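Local coordinates for periplasmic binding protein/LacI transcriptional regulator (Shewanella sp. ANA-3, PDB 5OCP) that binds L-arabinofuranose, in both alpha and beta forms, as the periplasmic component of an arabinose ABC transporter, at residues 107-118 / 139-150; 98-106 / 247-258. All coordinates share one frame; numbering follows the deposited sequence.

In the fold
From the N terminus, the chain builds most of one lobe, with its parallel sheet, before it reaches 98-106. Strand 101-104 of that sheet then leads directly into helix 107-121 of the second lobe, so the first segments of the two contacts follow each other. Contact 1 closes a short loop of 20 residues, with strand 126-132 between its helices. Contact 2 closes a far longer loop of 140 residues, and the whole of contact 1 lies within it. The chain returns through 247-258 to cover the first sheet. Contact 1 pairs two helices of one lobe; contact 2 lays a helix on the sheet of the other. They meet where strand 101-104 passes into helix 107-121.

Contact 1 (107-118 / 139-150); sequences FSEEGRKIGQWL and AAIDRAAGFNQV. With FUB (beta-L-arabinofuranose), chain J; AHR (alpha-L-arabinofuranose), chain I.
Arg143 meets Glu110 side-on. Arg143 NE lies 2.8 Å from Glu110 OE1, and Arg143 NH2 is 2.9 Å from the same oxygen. This salt bridge puts two donors on one oxygen, which lies close to the guanidinium plane. Arg143 NH1 and NH2 also donate to O3 of the sugar, NH1 at 2.8 Å in both anomers. The bridge therefore helps fix the rotation of a group that holds the ligand. Glu110 OE2 is in turn hydrogen-bonded to Ser105 OG. The ring of Phe107 stands nearly perpendicular to the guanidinium, with the planes 81° apart. One face of the Phe107 ring is covered by Ala139, whose CA sits 3.6 Å from the ring centroid in a CH-pi contact.

The two helices belong to one lobe of a type I periplasmic binding protein fold. They cross at -39° with axes only 6.4 Å apart. Gly111 and Gly146 carry no side chain, and there the two backbones lie directly against each other. They meet through CA-H...O contacts, such as Gly146 CA to Ser108 O at 3.5 Å.

Farther along, Phe147 is a knob among Gly111, Ile114, Gly115 and Leu118. With CG anti to the backbone N (chi1 -175°), its ring lies against the facing helix, and Phe147 CD2 lies 3.6 Å from Gly115 CA. Trp192 stacks on this ring. Val150 CG2 rests 3.6 Å from Arg112 O.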
loop_
_atom_site.group_PDB
_atom_site.type_symbol
_atom_site.label_atom_id
_atom_site.label_comp_id
_atom_site.label_asym_id
_atom_site.label_seq_id
_atom_site.Cartn_x
_atom_site.Cartn_y
_atom_site.Cartn_z
ATOM N N PHE A 107 -3.006 -5.750 -6.397
ATOM C CA PHE A 107 -3.377 -4.342 -6.444
ATOM C C PHE A 107 -4.457 -4.052 -7.485
ATOM O O PHE A 107 -5.296 -3.205 -7.258
ATOM C CB PHE A 107 -2.143 -3.468 -6.771
ATOM C CG PHE A 107 -1.056 -3.520 -5.762
ATOM C CD1 PHE A 107 -1.285 -3.076 -4.454
ATOM C CD2 PHE A 107 0.223 -3.873 -6.129
ATOM C CE1 PHE A 107 -0.272 -3.055 -3.525
ATOM C CE2 PHE A 107 1.262 -3.861 -5.210
ATOM C CZ PHE A 107 1.001 -3.487 -3.898
ATOM N N SER A 108 -4.413 -4.746 -8.651
ATOM C CA SER A 108 -5.484 -4.574 -9.689
ATOM C C SER A 108 -6.824 -5.040 -9.171
ATOM O O SER A 108 -7.814 -4.344 -9.338
ATOM C CB SER A 108 -5.158 -5.342 -10.987
ATOM O OG SER A 108 -3.991 -4.826 -11.522
ATOM N N GLU A 109 -6.819 -6.099 -8.340
ATOM C CA GLU A 109 -8.037 -6.603 -7.730
ATOM C C GLU A 109 -8.570 -5.596 -6.697
ATOM O O GLU A 109 -9.782 -5.367 -6.612
ATOM C CB GLU A 109 -7.844 -7.983 -7.081
ATOM C CG GLU A 109 -9.095 -8.478 -6.407
ATOM C CD GLU A 109 -8.957 -9.878 -5.756
ATOM O OE1 GLU A 109 -8.055 -10.689 -6.148
ATOM O OE2 GLU A 109 -9.776 -10.188 -4.846
ATOM N N GLU A 110 -7.655 -4.966 -5.956
ATOM C CA GLU A 110 -8.049 -3.941 -4.970
ATOM C C GLU A 110 -8.773 -2.801 -5.701
ATOM O O GLU A 110 -9.879 -2.392 -5.310
ATOM C CB GLU A 110 -6.863 -3.383 -4.212
ATOM C CG GLU A 110 -6.207 -4.375 -3.277
ATOM C CD GLU A 110 -4.841 -3.939 -2.775
ATOM O OE1 GLU A 110 -4.271 -2.890 -3.118
ATOM O OE2 GLU A 110 -4.286 -4.697 -2.000
ATOM N N GLY A 111 -8.190 -2.326 -6.783
ATOM C CA GLY A 111 -8.808 -1.257 -7.623
ATOM C C GLY A 111 -10.111 -1.659 -8.255
ATOM O O GLY A 111 -11.099 -0.890 -8.232
ATOM N N ARG A 112 -10.200 -2.905 -8.713
ATOM C CA ARG A 112 -11.462 -3.436 -9.232
ATOM C C ARG A 112 -12.563 -3.492 -8.154
ATOM O O ARG A 112 -13.689 -3.094 -8.441
ATOM C CB ARG A 112 -11.292 -4.810 -9.887
ATOM C CG ARG A 112 -10.490 -4.816 -11.116
ATOM C CD ARG A 112 -10.733 -6.089 -11.955
ATOM N NE ARG A 112 -10.370 -7.331 -11.235
ATOM C CZ ARG A 112 -9.135 -7.820 -11.143
ATOM N NH1 ARG A 112 -8.120 -7.218 -11.725
ATOM N NH2 ARG A 112 -8.932 -8.941 -10.492
ATOM N N LYS A 113 -12.280 -4.044 -6.957
ATOM C CA LYS A 113 -13.305 -4.187 -5.915
ATOM C C LYS A 113 -13.832 -2.842 -5.450
ATOM O O LYS A 113 -15.033 -2.662 -5.264
ATOM C CB LYS A 113 -12.736 -4.968 -4.708
ATOM C CG LYS A 113 -12.601 -6.466 -4.997
ATOM C CD LYS A 113 -11.626 -7.070 -4.031
ATOM C CE LYS A 113 -12.264 -7.596 -2.816
ATOM N NZ LYS A 113 -11.449 -8.824 -2.529
ATOM N N ILE A 114 -12.921 -1.860 -5.319
ATOM C CA ILE A 114 -13.356 -0.526 -4.840
ATOM C C ILE A 114 -14.131 0.179 -5.962
ATOM O O ILE A 114 -15.143 0.843 -5.699
ATOM C CB ILE A 114 -12.168 0.235 -4.180
ATOM C CG1 ILE A 114 -12.722 1.313 -3.236
ATOM C CG2 ILE A 114 -11.190 0.732 -5.190
ATOM C CD1 ILE A 114 -13.345 0.739 -2.009
ATOM N N GLY A 115 -13.673 0.032 -7.195
ATOM C CA GLY A 115 -14.423 0.572 -8.351
ATOM C C GLY A 115 -15.802 -0.011 -8.478
ATOM O O GLY A 115 -16.778 0.679 -8.723
ATOM N N GLN A 116 -15.931 -1.319 -8.315
ATOM C CA GLN A 116 -17.235 -1.941 -8.390
ATOM C C GLN A 116 -18.136 -1.490 -7.299
ATOM O O GLN A 116 -19.309 -1.219 -7.543
ATOM C CB GLN A 116 -17.109 -3.476 -8.382
ATOM C CG GLN A 116 -18.378 -4.213 -8.774
ATOM C CD GLN A 116 -18.854 -3.878 -10.177
ATOM O OE1 GLN A 116 -18.173 -4.142 -11.147
ATOM N NE2 GLN A 116 -19.978 -3.192 -10.282
ATOM N N TRP A 117 -17.608 -1.365 -6.086
ATOM C CA TRP A 117 -18.381 -0.907 -4.967
ATOM C C TRP A 117 -18.961 0.500 -5.257
ATOM O O TRP A 117 -20.147 0.774 -5.026
ATOM C CB TRP A 117 -17.566 -0.884 -3.648
ATOM C CG TRP A 117 -18.428 -0.441 -2.495
ATOM C CD1 TRP A 117 -19.212 -1.255 -1.674
ATOM C CD2 TRP A 117 -18.644 0.908 -2.020
ATOM N NE1 TRP A 117 -19.911 -0.451 -0.772
ATOM C CE2 TRP A 117 -19.626 0.860 -1.014
ATOM C CE3 TRP A 117 -18.185 2.144 -2.432
ATOM C CZ2 TRP A 117 -20.046 1.986 -0.336
ATOM C CZ3 TRP A 117 -18.655 3.296 -1.787
ATOM C CH2 TRP A 117 -19.580 3.193 -0.763
ATOM N N LEU A 118 -18.079 1.374 -5.749
ATOM C CA LEU A 118 -18.500 2.730 -6.081
ATOM C C LEU A 118 -19.571 2.751 -7.195
ATOM O O LEU A 118 -20.538 3.530 -7.109
ATOM C CB LEU A 118 -17.295 3.572 -6.499
ATOM C CG LEU A 118 -17.608 5.033 -6.770
ATOM C CD1 LEU A 118 -18.096 5.782 -5.534
ATOM C CD2 LEU A 118 -16.379 5.693 -7.394
ATOM N N ALA A 139 1.775 -0.273 -6.706
ATOM C CA ALA A 139 0.471 -0.084 -6.061
ATOM C C ALA A 139 -0.391 0.974 -6.781
ATOM O O ALA A 139 -1.600 0.769 -6.959
ATOM C CB ALA A 139 0.619 0.241 -4.613
ATOM N N ALA A 140 0.231 2.052 -7.241
ATOM C CA ALA A 140 -0.496 3.107 -7.975
ATOM C C ALA A 140 -0.871 2.666 -9.398
ATOM O O ALA A 140 -1.989 2.792 -9.826
ATOM C CB ALA A 140 0.332 4.381 -8.036
ATOM N N ILE A 141 0.099 2.142 -10.098
ATOM C CA ILE A 141 -0.140 1.711 -11.480
ATOM C C ILE A 141 -1.276 0.688 -11.548
ATOM O O ILE A 141 -2.211 0.755 -12.355
ATOM C CB ILE A 141 1.174 1.111 -12.008
ATOM C CG1 ILE A 141 2.271 2.184 -12.122
ATOM C CG2 ILE A 141 0.963 0.440 -13.327
ATOM C CD1 ILE A 141 3.650 1.559 -12.194
ATOM N N ASP A 142 -1.148 -0.369 -10.730
ATOM C CA ASP A 142 -2.076 -1.465 -10.791
ATOM C C ASP A 142 -3.456 -1.158 -10.178
ATOM O O ASP A 142 -4.467 -1.677 -10.665
ATOM C CB ASP A 142 -1.499 -2.681 -10.106
ATOM C CG ASP A 142 -0.365 -3.355 -10.922
ATOM O OD1 ASP A 142 0.045 -2.781 -11.966
ATOM O OD2 ASP A 142 0.140 -4.388 -10.441
ATOM N N ARG A 143 -3.515 -0.306 -9.159
ATOM C CA ARG A 143 -4.824 0.042 -8.603
ATOM C C ARG A 143 -5.569 0.865 -9.654
ATOM O O ARG A 143 -6.708 0.701 -9.845
ATOM C CB ARG A 143 -4.728 0.851 -7.315
ATOM C CG ARG A 143 -4.447 -0.011 -6.098
ATOM C CD ARG A 143 -4.133 0.733 -4.816
ATOM N NE ARG A 143 -3.688 -0.212 -3.804
ATOM C CZ ARG A 143 -2.915 0.105 -2.798
ATOM N NH1 ARG A 143 -2.553 1.333 -2.610
ATOM N NH2 ARG A 143 -2.552 -0.817 -1.945
ATOM N N ALA A 144 -4.846 1.748 -10.312
ATOM C CA ALA A 144 -5.486 2.572 -11.366
ATOM C C ALA A 144 -5.989 1.647 -12.472
ATOM O O ALA A 144 -7.144 1.787 -12.960
ATOM C CB ALA A 144 -4.569 3.624 -11.880
ATOM N N ALA A 145 -5.153 0.713 -12.902
ATOM C CA ALA A 145 -5.553 -0.178 -13.964
ATOM C C ALA A 145 -6.829 -0.957 -13.657
ATOM O O ALA A 145 -7.738 -1.055 -14.470
ATOM C CB ALA A 145 -4.451 -1.157 -14.315
ATOM N N GLY A 146 -6.922 -1.522 -12.459
ATOM C CA GLY A 146 -8.099 -2.220 -12.058
ATOM C C GLY A 146 -9.365 -1.367 -11.937
ATOM O O GLY A 146 -10.421 -1.775 -12.359
ATOM N N PHE A 147 -9.264 -0.209 -11.313
ATOM C CA PHE A 147 -10.416 0.704 -11.164
ATOM C C PHE A 147 -10.911 1.118 -12.581
ATOM O O PHE A 147 -12.122 1.134 -12.838
ATOM C CB PHE A 147 -9.975 1.884 -10.339
ATOM C CG PHE A 147 -11.044 2.870 -9.976
ATOM C CD1 PHE A 147 -11.472 3.874 -10.843
ATOM C CD2 PHE A 147 -11.641 2.810 -8.723
ATOM C CE1 PHE A 147 -12.458 4.788 -10.401
ATOM C CE2 PHE A 147 -12.576 3.677 -8.321
ATOM C CZ PHE A 147 -13.009 4.653 -9.149
ATOM N N ASN A 148 -9.939 1.439 -13.423
ATOM C CA ASN A 148 -10.236 1.918 -14.792
ATOM C C ASN A 148 -10.970 0.829 -15.565
ATOM O O ASN A 148 -11.923 1.109 -16.292
ATOM C CB ASN A 148 -8.968 2.437 -15.466
ATOM C CG ASN A 148 -8.515 3.818 -14.919
ATOM O OD1 ASN A 148 -9.257 4.469 -14.234
ATOM N ND2 ASN A 148 -7.280 4.185 -15.103
ATOM N N GLN A 149 -10.575 -0.427 -15.380
ATOM C CA GLN A 149 -11.148 -1.522 -16.114
ATOM C C GLN A 149 -12.640 -1.663 -15.704
ATOM O O GLN A 149 -13.514 -1.893 -16.591
ATOM C CB GLN A 149 -10.307 -2.776 -15.850
ATOM C CG GLN A 149 -10.694 -4.084 -16.490
ATOM C CD GLN A 149 -9.639 -5.141 -16.139
ATOM O OE1 GLN A 149 -8.771 -4.928 -15.250
ATOM N NE2 GLN A 149 -9.672 -6.250 -16.852
ATOM N N VAL A 150 -12.985 -1.390 -14.433
ATOM C CA VAL A 150 -14.386 -1.533 -13.984
ATOM C C VAL A 150 -15.204 -0.391 -14.474
ATOM O O VAL A 150 -16.303 -0.629 -15.035
ATOM C CB VAL A 150 -14.505 -1.581 -12.467
ATOM C CG1 VAL A 150 -15.955 -1.414 -11.990
ATOM C CG2 VAL A 150 -13.924 -2.897 -12.038
HETATM O O5 FUB J . 2.613 -0.404 -1.550
HETATM C C5 FUB J . 1.535 -0.223 -0.685
HETATM C C4 FUB J . 1.129 1.241 -0.641
HETATM O O4 FUB J . 2.220 2.079 -0.349
HETATM C C3 FUB J . 0.033 1.501 0.404
HETATM O O3 FUB J . -1.202 1.207 -0.173
HETATM C C2 FUB J . 0.270 2.982 0.679
HETATM O O2 FUB J . -0.207 3.426 1.928
HETATM C C1 FUB J . 1.766 3.190 0.447
HETATM O O1 FUB J . 2.372 3.070 1.639
HETATM O O5 AHR I . 2.615 -0.405 -1.550
HETATM C C5 AHR I . 1.533 -0.229 -0.688
HETATM C C4 AHR I . 1.123 1.232 -0.647
HETATM O O4 AHR I . 2.218 2.060 -0.337
HETATM C C3 AHR I . 0.019 1.487 0.397
HETATM O O3 AHR I . -1.214 1.211 -0.183
HETATM C C2 AHR I . 0.310 2.944 0.717
HETATM O O2 AHR I . -0.198 3.419 1.928
HETATM C C1 AHR I . 1.827 2.888 0.768
HETATM O O1 AHR I . 2.312 4.120 0.592
HETATM O O HOH W 1 -1.013 -6.008 -8.888
#

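Contact 2 (98-106 / 247-258); sequences LFLTRIASD and LGGPAFDAIDAY
Helix 248-258 packs against strand 101-104 of the parallel sheet in one lobe of this periplasmic binding protein, helix-on-sheet packing of an alpha/beta fold. Helix and strand run nearly antiparallel, at 162°, and their axes approach to 8.3 Å.

Ile103 meets the start of the helix. Ile103 CG2 touches Leu247 CD2 at 3.7 Å, and the two side chains run alongside each other, pointing opposite ways. Ile103 CG2 also lies 3.9 Å from Pro250 CB. The other branch goes to the helix backbone, with Ile103 CG1 3.7 Å from Ala251 N. A chi1 of -49° sets CG2 anti to the backbone N, toward Leu247 and Pro250, while the CG1 branch runs over Ala251 and its CD1 also comes near Pro250.

Before strand 101-104, Leu100 reaches the later helix turns. Leu100 CD2 lies 3.7 Å from Ala254 O and 3.8 Å from Tyr258 CB, while CD1 approaches the Tyr258 ring obliquely. Between Leu100 and Ile103, Thr101 CG2 meets Ala254 CB at 3.8 Å. The hydroxyl of Thr101 is hydrogen-bonded to the carbonyl of Ala266. Ala251 and Ile255 extend the helix packing to strands 59-62 and 84-87.

No hydrogen bond joins the two segments. The fit rests on apolar side chains packing against each other and against the helix backbone at Ala251 and Ala254, consistent with a desolvated contact without directional bonds.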
loop_
_atom_site.group_PDB
_atom_site.type_symbol
_atom_site.label_atom_id
_atom_site.label_comp_id
_atom_site.label_asym_id
_atom_site.label_seq_id
_atom_site.Cartn_x
_atom_site.Cartn_y
_atom_site.Cartn_z
ATOM N N LEU A 98 16.285 -14.307 -10.359
ATOM C CA LEU A 98 16.900 -13.252 -9.500
ATOM C C LEU A 98 16.187 -13.011 -8.130
ATOM O O LEU A 98 16.671 -12.184 -7.328
ATOM C CB LEU A 98 17.040 -12.001 -10.280
ATOM C CG LEU A 98 18.057 -11.979 -11.399
ATOM C CD1 LEU A 98 17.801 -10.747 -12.210
ATOM C CD2 LEU A 98 19.476 -12.001 -10.880
ATOM N N PHE A 99 15.077 -13.727 -7.869
ATOM C CA PHE A 99 14.418 -13.701 -6.612
ATOM C C PHE A 99 13.800 -15.090 -6.305
ATOM O O PHE A 99 13.549 -15.927 -7.219
ATOM C CB PHE A 99 13.423 -12.518 -6.575
ATOM C CG PHE A 99 12.272 -12.671 -7.507
ATOM C CD1 PHE A 99 11.116 -13.336 -7.089
ATOM C CD2 PHE A 99 12.351 -12.146 -8.791
ATOM C CE1 PHE A 99 10.071 -13.494 -7.966
ATOM C CE2 PHE A 99 11.338 -12.346 -9.703
ATOM C CZ PHE A 99 10.178 -13.036 -9.270
ATOM N N LEU A 100 13.594 -15.354 -5.056
ATOM C CA LEU A 100 13.041 -16.555 -4.574
ATOM C C LEU A 100 11.528 -16.516 -4.829
ATOM O O LEU A 100 10.994 -17.416 -5.416
ATOM C CB LEU A 100 13.381 -16.731 -3.098
ATOM C CG LEU A 100 12.777 -17.877 -2.358
ATOM C CD1 LEU A 100 13.081 -19.260 -3.004
ATOM C CD2 LEU A 100 13.142 -17.939 -0.924
ATOM N N THR A 101 10.869 -15.456 -4.373
ATOM C CA THR A 101 9.429 -15.318 -4.562
ATOM C C THR A 101 8.935 -13.934 -4.156
ATOM O O THR A 101 9.680 -13.140 -3.581
ATOM C CB THR A 101 8.653 -16.382 -3.762
ATOM O OG1 THR A 101 7.274 -16.366 -4.154
ATOM C CG2 THR A 101 8.756 -16.107 -2.270
ATOM N N ARG A 102 7.672 -13.652 -4.462
ATOM C CA ARG A 102 7.071 -12.366 -4.131
ATOM C C ARG A 102 5.786 -12.552 -3.330
ATOM O O ARG A 102 4.895 -13.300 -3.732
ATOM C CB ARG A 102 6.785 -11.566 -5.404
ATOM C CG ARG A 102 5.881 -10.362 -5.190
ATOM C CD ARG A 102 5.950 -9.403 -6.368
ATOM N NE ARG A 102 5.211 -8.170 -6.113
ATOM C CZ ARG A 102 3.999 -7.914 -6.593
ATOM N NH1 ARG A 102 3.382 -8.807 -7.355
ATOM N NH2 ARG A 102 3.401 -6.765 -6.310
ATOM N N ILE A 103 5.699 -11.867 -2.194
ATOM C CA ILE A 103 4.531 -11.955 -1.334
ATOM C C ILE A 103 3.794 -10.638 -1.495
ATOM O O ILE A 103 4.355 -9.612 -1.211
ATOM C CB ILE A 103 4.885 -12.126 0.124
ATOM C CG1 ILE A 103 5.911 -13.234 0.344
ATOM C CG2 ILE A 103 3.612 -12.304 0.943
ATOM C CD1 ILE A 103 5.616 -14.578 -0.350
ATOM N N ALA A 104 2.562 -10.651 -2.034
ATOM C CA ALA A 104 1.914 -9.405 -2.334
ATOM C C ALA A 104 0.390 -9.592 -2.365
ATOM O O ALA A 104 -0.090 -10.698 -2.584
ATOM C CB ALA A 104 2.425 -8.832 -3.632
ATOM N N SER A 105 -0.342 -8.509 -2.217
ATOM C CA SER A 105 -1.743 -8.498 -2.622
ATOM C C SER A 105 -1.832 -8.220 -4.108
ATOM O O SER A 105 -0.821 -7.911 -4.794
ATOM C CB SER A 105 -2.521 -7.424 -1.835
ATOM O OG SER A 105 -1.950 -6.158 -2.226
ATOM N N ASP A 106 -3.022 -8.441 -4.658
ATOM C CA ASP A 106 -3.311 -8.134 -6.049
ATOM C C ASP A 106 -3.900 -6.688 -6.103
ATOM O O ASP A 106 -5.078 -6.446 -5.875
ATOM C CB ASP A 106 -4.256 -9.147 -6.667
ATOM C CG ASP A 106 -4.546 -8.857 -8.159
ATOM O OD1 ASP A 106 -4.318 -7.727 -8.662
ATOM O OD2 ASP A 106 -5.146 -9.767 -8.798
ATOM N N LEU A 247 2.884 -9.410 5.512
ATOM C CA LEU A 247 3.505 -10.056 4.413
ATOM C C LEU A 247 4.824 -10.695 4.829
ATOM O O LEU A 247 5.352 -11.549 4.101
ATOM C CB LEU A 247 3.840 -9.024 3.351
ATOM C CG LEU A 247 2.640 -8.293 2.801
ATOM C CD1 LEU A 247 3.191 -7.244 1.887
ATOM C CD2 LEU A 247 1.806 -9.289 2.029
ATOM N N GLY A 248 5.343 -10.306 5.991
ATOM C CA GLY A 248 6.580 -10.830 6.487
ATOM C C GLY A 248 6.456 -12.325 6.738
ATOM O O GLY A 248 7.341 -13.083 6.395
ATOM N N GLY A 249 5.335 -12.755 7.321
ATOM C CA GLY A 249 5.145 -14.138 7.652
ATOM C C GLY A 249 5.382 -15.082 6.523
ATOM O O GLY A 249 6.267 -15.942 6.625
ATOM N N PRO A 250 4.619 -14.941 5.417
ATOM C CA PRO A 250 4.913 -15.778 4.277
ATOM C C PRO A 250 6.291 -15.592 3.687
ATOM O O PRO A 250 6.822 -16.531 3.068
ATOM C CB PRO A 250 3.791 -15.435 3.234
ATOM C CG PRO A 250 2.746 -14.747 4.014
ATOM C CD PRO A 250 3.397 -14.145 5.245
ATOM N N ALA A 251 6.842 -14.376 3.769
ATOM C CA ALA A 251 8.237 -14.181 3.361
ATOM C C ALA A 251 9.248 -15.049 4.202
ATOM O O ALA A 251 10.068 -15.733 3.624
ATOM C CB ALA A 251 8.641 -12.715 3.449
ATOM N N PHE A 252 9.054 -15.040 5.489
ATOM C CA PHE A 252 9.918 -15.843 6.415
ATOM C C PHE A 252 9.710 -17.371 6.211
ATOM O O PHE A 252 10.664 -18.168 6.268
ATOM C CB PHE A 252 9.639 -15.392 7.823
ATOM C CG PHE A 252 10.053 -13.990 8.142
ATOM C CD1 PHE A 252 11.315 -13.476 7.824
ATOM C CD2 PHE A 252 9.195 -13.182 8.824
ATOM C CE1 PHE A 252 11.644 -12.174 8.148
ATOM C CE2 PHE A 252 9.498 -11.859 9.111
ATOM C CZ PHE A 252 10.752 -11.354 8.842
ATOM N N ASP A 253 8.483 -17.787 5.860
ATOM C CA ASP A 253 8.202 -19.195 5.531
ATOM C C ASP A 253 8.908 -19.645 4.298
ATOM O O ASP A 253 9.485 -20.740 4.260
ATOM C CB ASP A 253 6.710 -19.420 5.282
ATOM C CG ASP A 253 5.865 -19.305 6.540
ATOM O OD1 ASP A 253 6.361 -19.551 7.654
ATOM O OD2 ASP A 253 4.656 -18.988 6.383
ATOM N N ALA A 254 8.850 -18.824 3.253
ATOM C CA ALA A 254 9.566 -19.094 2.045
ATOM C C ALA A 254 11.069 -19.151 2.278
ATOM O O ALA A 254 11.722 -20.087 1.760
ATOM C CB ALA A 254 9.267 -18.054 0.995
ATOM N N ILE A 255 11.566 -18.231 3.085
ATOM C CA ILE A 255 13.035 -18.260 3.400
ATOM C C ILE A 255 13.388 -19.535 4.193
ATOM O O ILE A 255 14.303 -20.263 3.793
ATOM C CB ILE A 255 13.425 -17.046 4.143
ATOM C CG1 ILE A 255 13.430 -15.836 3.168
ATOM C CG2 ILE A 255 14.788 -17.207 4.839
ATOM C CD1 ILE A 255 13.239 -14.514 3.867
ATOM N N ASP A 256 12.625 -19.806 5.242
ATOM C CA ASP A 256 12.819 -21.045 6.057
ATOM C C ASP A 256 12.844 -22.332 5.223
ATOM O O ASP A 256 13.765 -23.139 5.317
ATOM C CB ASP A 256 11.837 -21.081 7.211
ATOM C CG ASP A 256 12.255 -22.072 8.323
ATOM O OD1 ASP A 256 13.424 -21.995 8.794
ATOM O OD2 ASP A 256 11.407 -22.921 8.734
ATOM N N ALA A 257 11.889 -22.482 4.330
ATOM C CA ALA A 257 11.879 -23.573 3.380
ATOM C C ALA A 257 13.062 -23.648 2.454
ATOM O O ALA A 257 13.641 -24.751 2.221
ATOM C CB ALA A 257 10.580 -23.535 2.607
ATOM N N TYR A 258 13.478 -22.495 1.935
ATOM C CA TYR A 258 14.596 -22.486 1.018
ATOM C C TYR A 258 15.880 -22.972 1.755
ATOM O O TYR A 258 16.677 -23.710 1.148
ATOM C CB TYR A 258 14.816 -21.077 0.481
ATOM C CG TYR A 258 16.064 -20.936 -0.319
ATOM C CD1 TYR A 258 16.079 -21.266 -1.639
ATOM C CD2 TYR A 258 17.267 -20.537 0.277
ATOM C CE1 TYR A 258 17.215 -21.163 -2.385
ATOM C CE2 TYR A 258 18.424 -20.444 -0.466
ATOM C CZ TYR A 258 18.386 -20.777 -1.778
ATOM O OH TYR A 258 19.472 -20.709 -2.580
#